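Local structure of LP04448p (Drosophila melanogaster, 2QK2) at residues A[160-165]-A[235-240]; A[202-207]-A[229-234]; A[130-135]-A[168-173]. The protein probably binds tubulin through TOG domains such as this one, and tracks growing microtubule plus ends as a member of the XMAP215/Dis1 family. All coordinates share one frame; numbering follows the deposited sequence.

In the C-terminal part of this HEAT-repeat TOG domain, three contacts join neighbouring helices and the turns and tail that follow them. Interactions 1 and 2 are closest, with centres about 11 Å apart. They meet at the end of helix 147-161, where Leu161 CB lies 3.7 Å from Thr202 CG2. Leu161 CD2 also touches Leu131 CD1, which ties in interaction 3, about 14 Å away between centres. Interactions 2 and 3, about 18 Å apart, meet where Leu169 packs on Leu203 and Met207. Along the chain, interaction 2 is nested inside the loop that interaction 1 closes, whereas interactions 1 and 3 cross.

Interaction 1 of 3, residues A[160-165]-A[235-240]; sequences ALTRTQ and EIKIKV
In this HEAT-repeat TOG domain the C-terminal tail folds back over the turn that follows helix 147-161. The backbone anchor is Lys237 N, which donates to Thr162 O at 2.8 Å and lies in the plane of that carbonyl. The Lys237 side chain runs alongside Thr162, bent at chi4, and its NZ turns back to Glu235 O. Lys237 CD lies over one face of the Arg163 guanidinium, toward its rim, 3.6 Å from Arg163 NH2. Ile238 points into the turn: Ile238 CG1, in the crowded position between the backbone N and the carbonyl carbon, presses on Thr164 O at 3.1 Å, while Ile238 CG2 touches Arg163 CA at 3.3 Å. Gln165 bends at chi2 (-60°) so that Gln165 NE2 donates to Lys239 O at 2.8 Å from well above the carbonyl plane, whereas Gln165 OE1 faces Val240 O at 2.9 Å, two acceptors that do not bond. An alanine here would remove the amide, with its bond to Lys239 O and cover over Ile238 CB, and would probably loosen the already poorly ordered tail end. Behind these, Thr162 OG1 is bonded to Arg159 O, and Arg163 N and Thr164 OG1 both donate to Ala160 O, the latter at 2.6 Å.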
# COMPACT_ATOMS: atom_id res chain seq x y z
N ALA A 160 -2.78 1.71 7.12
CA ALA A 160 -4.12 1.38 6.63
C ALA A 160 -5.18 1.55 7.73
O ALA A 160 -6.25 2.14 7.51
CB ALA A 160 -4.15 -0.06 6.10
N LEU A 161 -4.88 1.03 8.91
CA LEU A 161 -5.80 1.10 10.04
C LEU A 161 -6.20 2.53 10.43
O LEU A 161 -7.32 2.76 10.87
CB LEU A 161 -5.22 0.36 11.25
CG LEU A 161 -5.17 -1.17 11.10
CD1 LEU A 161 -4.36 -1.79 12.24
CD2 LEU A 161 -6.58 -1.74 11.08
N THR A 162 -5.28 3.48 10.25
CA THR A 162 -5.59 4.87 10.59
C THR A 162 -6.66 5.44 9.65
O THR A 162 -7.19 6.52 9.90
CB THR A 162 -4.35 5.78 10.49
OG1 THR A 162 -3.92 5.84 9.13
CG2 THR A 162 -3.21 5.25 11.36
N ARG A 163 -6.96 4.72 8.58
CA ARG A 163 -7.96 5.17 7.62
C ARG A 163 -9.01 4.10 7.39
O ARG A 163 -9.53 3.95 6.28
CB ARG A 163 -7.29 5.52 6.28
CG ARG A 163 -6.25 6.61 6.38
CD ARG A 163 -5.51 6.78 5.07
NE ARG A 163 -4.33 7.63 5.22
CZ ARG A 163 -4.37 8.94 5.43
NH1 ARG A 163 -5.54 9.57 5.50
NH2 ARG A 163 -3.24 9.63 5.57
N THR A 164 -9.31 3.34 8.43
CA THR A 164 -10.28 2.27 8.33
C THR A 164 -11.44 2.45 9.30
O THR A 164 -11.26 2.90 10.43
CB THR A 164 -9.61 0.91 8.60
OG1 THR A 164 -8.49 0.75 7.71
CG2 THR A 164 -10.59 -0.23 8.37
N GLN A 165 -12.65 2.12 8.85
CA GLN A 165 -13.83 2.22 9.69
C GLN A 165 -13.82 1.03 10.64
O GLN A 165 -13.56 -0.11 10.23
CB GLN A 165 -15.11 2.17 8.84
CG GLN A 165 -15.41 3.44 8.07
CD GLN A 165 -15.60 4.63 8.98
OE1 GLN A 165 -16.29 4.55 10.00
NE2 GLN A 165 -14.98 5.75 8.63
N GLU A 235 -2.80 7.90 15.32
CA GLU A 235 -3.86 8.87 15.06
C GLU A 235 -4.87 8.31 14.07
O GLU A 235 -4.54 8.11 12.90
CB GLU A 235 -3.28 10.16 14.48
CG GLU A 235 -2.27 10.86 15.36
CD GLU A 235 -1.80 12.18 14.76
OE1 GLU A 235 -1.26 12.16 13.63
OE2 GLU A 235 -1.96 13.23 15.42
N ILE A 236 -6.08 8.03 14.53
CA ILE A 236 -7.11 7.50 13.65
C ILE A 236 -7.71 8.67 12.88
O ILE A 236 -8.46 9.49 13.43
CB ILE A 236 -8.22 6.78 14.43
CG1 ILE A 236 -7.60 5.66 15.28
CG2 ILE A 236 -9.26 6.22 13.47
CD1 ILE A 236 -6.74 4.69 14.49
N LYS A 237 -7.38 8.74 11.60
CA LYS A 237 -7.83 9.82 10.73
C LYS A 237 -9.26 9.73 10.22
O LYS A 237 -9.72 10.63 9.53
CB LYS A 237 -6.86 9.94 9.56
CG LYS A 237 -5.43 10.15 10.00
CD LYS A 237 -4.44 9.76 8.91
CE LYS A 237 -3.00 9.98 9.38
NZ LYS A 237 -2.69 9.28 10.67
N ILE A 238 -9.97 8.66 10.56
CA ILE A 238 -11.35 8.52 10.08
C ILE A 238 -12.41 8.88 11.12
O ILE A 238 -12.11 9.18 12.27
CB ILE A 238 -11.62 7.08 9.56
CG1 ILE A 238 -11.34 6.04 10.65
CG2 ILE A 238 -10.77 6.81 8.33
CD1 ILE A 238 -12.44 5.91 11.68
N LYS A 239 -13.67 8.84 10.68
CA LYS A 239 -14.82 9.13 11.52
C LYS A 239 -15.71 7.90 11.53
O LYS A 239 -16.20 7.47 10.48
CB LYS A 239 -15.60 10.31 10.96
CG LYS A 239 -16.92 10.59 11.67
CD LYS A 239 -16.71 11.05 13.10
CE LYS A 239 -18.04 11.36 13.78
NZ LYS A 239 -17.84 11.90 15.15
N VAL A 240 -15.93 7.32 12.70
CA VAL A 240 -16.77 6.13 12.83
C VAL A 240 -18.19 6.37 12.30
O VAL A 240 -18.46 6.17 11.12
CB VAL A 240 -16.84 5.66 14.29
CG1 VAL A 240 -17.57 4.33 14.38
CG2 VAL A 240 -15.43 5.53 14.86

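Interaction 2 of 3, residues A[202-207]-A[229-234]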
# COMPACT_ATOMS: atom_id res chain seq x y z
N THR A 202 -1.91 0.55 16.77
CA THR A 202 -2.88 1.29 15.97
C THR A 202 -4.20 0.53 15.99
O THR A 202 -5.27 1.13 16.05
CB THR A 202 -2.37 1.46 14.52
OG1 THR A 202 -1.07 2.05 14.54
CG2 THR A 202 -3.31 2.36 13.72
N LEU A 203 -4.12 -0.79 15.94
CA LEU A 203 -5.31 -1.63 15.97
C LEU A 203 -6.11 -1.39 17.25
O LEU A 203 -7.34 -1.35 17.21
CB LEU A 203 -4.94 -3.10 15.86
CG LEU A 203 -6.12 -4.08 15.87
CD1 LEU A 203 -7.01 -3.81 14.65
CD2 LEU A 203 -5.62 -5.51 15.85
N ILE A 204 -5.42 -1.25 18.38
CA ILE A 204 -6.08 -1.01 19.65
C ILE A 204 -6.70 0.38 19.65
O ILE A 204 -7.82 0.59 20.13
CB ILE A 204 -5.09 -1.12 20.85
CG1 ILE A 204 -4.49 -2.52 20.92
CG2 ILE A 204 -5.82 -0.81 22.15
CD1 ILE A 204 -3.50 -2.70 22.06
N LYS A 205 -5.96 1.34 19.10
CA LYS A 205 -6.43 2.72 18.99
C LYS A 205 -7.77 2.76 18.25
O LYS A 205 -8.68 3.48 18.64
CB LYS A 205 -5.42 3.57 18.23
CG LYS A 205 -4.95 4.81 18.96
CD LYS A 205 -6.08 5.79 19.20
CE LYS A 205 -5.72 6.79 20.29
NZ LYS A 205 -4.35 7.38 20.12
N LEU A 206 -7.88 1.96 17.19
CA LEU A 206 -9.10 1.93 16.39
C LEU A 206 -10.24 1.08 16.94
O LEU A 206 -11.39 1.51 16.93
CB LEU A 206 -8.78 1.44 14.97
CG LEU A 206 -9.97 1.33 14.00
CD1 LEU A 206 -10.40 2.72 13.57
CD2 LEU A 206 -9.58 0.50 12.79
N MSE A 207 -9.93 -0.12 17.41
CA MSE A 207 -10.97 -1.02 17.90
C MSE A 207 -11.27 -0.96 19.39
O MSE A 207 -12.30 -1.45 19.83
CB MSE A 207 -10.63 -2.47 17.51
CG MSE A 207 -10.38 -2.69 16.02
SE MSE A 207 -11.87 -2.15 14.89
CE MSE A 207 -13.05 -3.64 15.21
N GLU A 229 2.91 2.23 23.70
CA GLU A 229 3.57 3.47 23.29
C GLU A 229 3.02 3.85 21.91
O GLU A 229 2.57 4.97 21.69
CB GLU A 229 5.07 3.28 23.18
CG GLU A 229 5.82 3.47 24.47
CD GLU A 229 7.32 3.45 24.26
OE1 GLU A 229 7.88 2.36 24.01
OE2 GLU A 229 7.94 4.53 24.33
N CYS A 230 3.07 2.89 20.99
CA CYS A 230 2.57 3.11 19.64
C CYS A 230 1.09 3.46 19.68
O CYS A 230 0.64 4.35 18.95
CB CYS A 230 2.79 1.85 18.79
SG CYS A 230 4.54 1.46 18.51
N GLN A 231 0.33 2.79 20.54
CA GLN A 231 -1.09 3.06 20.65
C GLN A 231 -1.32 4.54 20.94
O GLN A 231 -2.19 5.18 20.35
CB GLN A 231 -1.71 2.23 21.77
CG GLN A 231 -3.22 2.35 21.88
CD GLN A 231 -3.78 1.67 23.12
OE1 GLN A 231 -3.30 0.61 23.53
NE2 GLN A 231 -4.82 2.26 23.70
N GLU A 232 -0.52 5.08 21.86
CA GLU A 232 -0.63 6.48 22.26
C GLU A 232 -0.41 7.44 21.11
O GLU A 232 -1.13 8.42 20.96
CB GLU A 232 0.37 6.82 23.37
CG GLU A 232 0.11 6.16 24.70
CD GLU A 232 0.64 6.99 25.86
OE1 GLU A 232 1.78 7.48 25.76
OE2 GLU A 232 -0.09 7.14 26.86
N LYS A 233 0.61 7.15 20.30
CA LYS A 233 0.96 8.00 19.17
C LYS A 233 0.10 7.81 17.92
O LYS A 233 0.06 8.68 17.05
CB LYS A 233 2.43 7.79 18.83
CG LYS A 233 3.34 8.03 20.01
CD LYS A 233 4.80 7.90 19.64
CE LYS A 233 5.70 8.19 20.83
NZ LYS A 233 7.14 8.13 20.47
N ALA A 234 -0.58 6.68 17.82
CA ALA A 234 -1.43 6.41 16.66
C ALA A 234 -2.54 7.45 16.55
O ALA A 234 -3.16 7.82 17.55
CB ALA A 234 -2.02 5.01 16.76
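Helices 202-207 and 229-233 cross with 53° between their N-to-C directions and their axes 8.0 Å apart, Thr202 and Gln231 being the nearest pair of CA atoms. They belong to the last long helices of the HEAT-repeat array, 190-207 and 221-233, and the contact brings together the C-terminal ends of both. Lys205 and Gln231 carry the largest shares. The Lys205 chi1 of -125° lies off the staggered positions, and bends at chi2 and chi4 curl the chain so that the ammonium comes round to Gln231 O in the last turn and to Ala234 O just beyond the helix end. Lys205 NZ donates to Ala234 O at 2.9 Å and to Gln231 O at 3.1 Å, in the plane of each carbonyl. A positive charge set against the carbonyl end of a helix is likely to be electrostatically favoured. The same chain serves as an apolar wall, Lys205 CG lying 3.7 Å from Ala234 CB. One turn back, Gln231 stretches out with CG anti to the backbone N and crosses Ile204 at about a right angle. Gln231 OE1 rests on Ile204 CG2 at 3.2 Å, so the oxygen has a methyl on this side, while its hydrogen-bond partner is Lys228 NZ. Asp209 and Val212 of helix 209-212 continue the packing on Ile204. Thr202 adds a further contact, its hydroxyl held by Glu198 O of its own helix. Placed beside the backbone N, Thr202 OG1 sits 3.8 Å from Ala234 CB.

Interaction 3 of 3, residues A[130-135]-A[168-173]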
# COMPACT_ATOMS: atom_id res chain seq x y z
N SER A 130 -10.25 -2.93 0.76
CA SER A 130 -10.37 -3.07 2.22
C SER A 130 -9.52 -4.20 2.76
O SER A 130 -9.06 -5.06 1.99
CB SER A 130 -11.83 -3.34 2.60
OG SER A 130 -12.22 -4.63 2.16
N LEU A 131 -9.30 -4.21 4.07
CA LEU A 131 -8.51 -5.28 4.68
C LEU A 131 -9.23 -6.61 4.51
O LEU A 131 -8.60 -7.65 4.31
CB LEU A 131 -8.27 -5.01 6.18
CG LEU A 131 -7.39 -3.82 6.59
CD1 LEU A 131 -7.34 -3.75 8.11
CD2 LEU A 131 -5.98 -3.97 6.02
N GLU A 132 -10.56 -6.58 4.59
CA GLU A 132 -11.35 -7.79 4.43
C GLU A 132 -11.06 -8.41 3.06
O GLU A 132 -10.81 -9.61 2.95
CB GLU A 132 -12.85 -7.46 4.57
CG GLU A 132 -13.80 -8.64 4.38
CD GLU A 132 -13.62 -9.75 5.42
OE1 GLU A 132 -13.58 -9.45 6.64
OE2 GLU A 132 -13.52 -10.92 5.02
N ALA A 133 -11.07 -7.57 2.03
CA ALA A 133 -10.82 -8.04 0.67
C ALA A 133 -9.38 -8.49 0.43
O ALA A 133 -9.13 -9.42 -0.34
CB ALA A 133 -11.19 -6.95 -0.33
N GLN A 134 -8.43 -7.85 1.10
CA GLN A 134 -7.01 -8.17 0.92
C GLN A 134 -6.37 -9.02 2.02
O GLN A 134 -5.16 -9.23 2.00
CB GLN A 134 -6.21 -6.88 0.78
CG GLN A 134 -6.72 -5.93 -0.29
CD GLN A 134 -6.83 -6.60 -1.64
OE1 GLN A 134 -5.93 -7.34 -2.04
NE2 GLN A 134 -7.93 -6.35 -2.35
N GLN A 135 -7.17 -9.51 2.97
CA GLN A 135 -6.61 -10.29 4.08
C GLN A 135 -5.67 -11.44 3.73
O GLN A 135 -4.63 -11.61 4.37
CB GLN A 135 -7.73 -10.80 4.99
CG GLN A 135 -8.80 -11.61 4.28
CD GLN A 135 -9.86 -12.09 5.24
OE1 GLN A 135 -9.64 -13.05 5.98
NE2 GLN A 135 -11.00 -11.42 5.24
N ALA A 168 -15.40 -2.11 9.64
CA ALA A 168 -14.82 -2.85 8.53
C ALA A 168 -14.14 -4.14 9.00
O ALA A 168 -13.76 -4.98 8.19
CB ALA A 168 -13.82 -1.98 7.78
N LEU A 169 -14.00 -4.29 10.32
CA LEU A 169 -13.37 -5.48 10.87
C LEU A 169 -14.30 -6.32 11.75
O LEU A 169 -14.76 -5.85 12.80
CB LEU A 169 -12.14 -5.11 11.71
CG LEU A 169 -10.89 -4.56 11.02
CD1 LEU A 169 -11.11 -3.12 10.61
CD2 LEU A 169 -9.71 -4.66 11.98
N ASN A 170 -14.60 -7.55 11.34
CA ASN A 170 -15.44 -8.39 12.17
C ASN A 170 -14.52 -9.18 13.11
O ASN A 170 -13.29 -9.04 13.04
CB ASN A 170 -16.32 -9.35 11.34
CG ASN A 170 -15.53 -10.17 10.34
OD1 ASN A 170 -14.50 -10.76 10.66
ND2 ASN A 170 -16.03 -10.23 9.11
N LYS A 171 -15.11 -9.98 13.98
CA LYS A 171 -14.34 -10.76 14.95
C LYS A 171 -13.28 -11.63 14.28
O LYS A 171 -12.12 -11.62 14.69
CB LYS A 171 -15.29 -11.63 15.77
CG LYS A 171 -14.62 -12.37 16.92
CD LYS A 171 -15.65 -13.15 17.73
CE LYS A 171 -15.00 -13.89 18.88
NZ LYS A 171 -16.01 -14.66 19.66
N LYS A 172 -13.66 -12.39 13.26
CA LYS A 172 -12.70 -13.25 12.58
C LYS A 172 -11.48 -12.51 12.05
O LYS A 172 -10.35 -12.93 12.30
CB LYS A 172 -13.37 -14.00 11.42
CG LYS A 172 -13.87 -15.39 11.79
CD LYS A 172 -14.12 -16.22 10.54
CE LYS A 172 -14.53 -17.64 10.90
NZ LYS A 172 -14.64 -18.51 9.68
N LEU A 173 -11.70 -11.41 11.33
CA LEU A 173 -10.60 -10.64 10.76
C LEU A 173 -9.71 -10.06 11.86
O LEU A 173 -8.48 -10.05 11.73
CB LEU A 173 -11.13 -9.52 9.87
CG LEU A 173 -10.08 -8.69 9.11
CD1 LEU A 173 -9.19 -9.62 8.29
CD2 LEU A 173 -10.78 -7.69 8.21
O HOH W 1 -14.41 -4.62 4.80
O HOH W 2 -14.33 -7.80 8.40
O HOH W 3 -13.38 -11.93 8.37
O HOH W 4 -11.92 -4.60 6.06
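Two flat polar groups, the Glu132 carboxylate and the Asn170 amide, approach each other with their planes 51° apart, and Glu132 OE1 stands 3.6 Å from Asn170 ND2. A third, the Gln135 amide, has Glu132 O lying in its plane as the acceptor of NE2, while Leu173 CD1 sits over the group, 4.0 Å from Gln135 CD. These groups gather where two helices of the HEAT-repeat TOG domain, 131-141 and 171-185, begin side by side. Each start has its N-cap: Ser130 OG accepts from Ala133 N, and Asn170 OD1 accepts from Leu173 N in a nearly straight bond (171°). Leu173, CG anti to its backbone N, directs both methyls at helix 131-141. Leu173 CD1 meets Gln135 CB at 3.8 Å, and Leu173 CD2 packs against Leu131 CB at 4.2 Å. Glu132 leaves its helix with CG anti to N and then bends at chi2 (62°), which carries OE1 over to the other segment. There OE1 accepts from two waters. The first, at 2.5 Å from Glu132 OE1, also donates to Ala168 O and accepts from Asn170 N. The second joins Glu132 OE1 to Asn170 OD1. A further water accepts from Glu132 N and donates to Ala168 O, 2.8 Å away. The segments thus share no direct hydrogen bond: water links their polar atoms beside the Leu131–Leu173 contact. With the N-terminal ends of two helices close by, the carboxylate of Glu132 would probably be stabilised in its charged form.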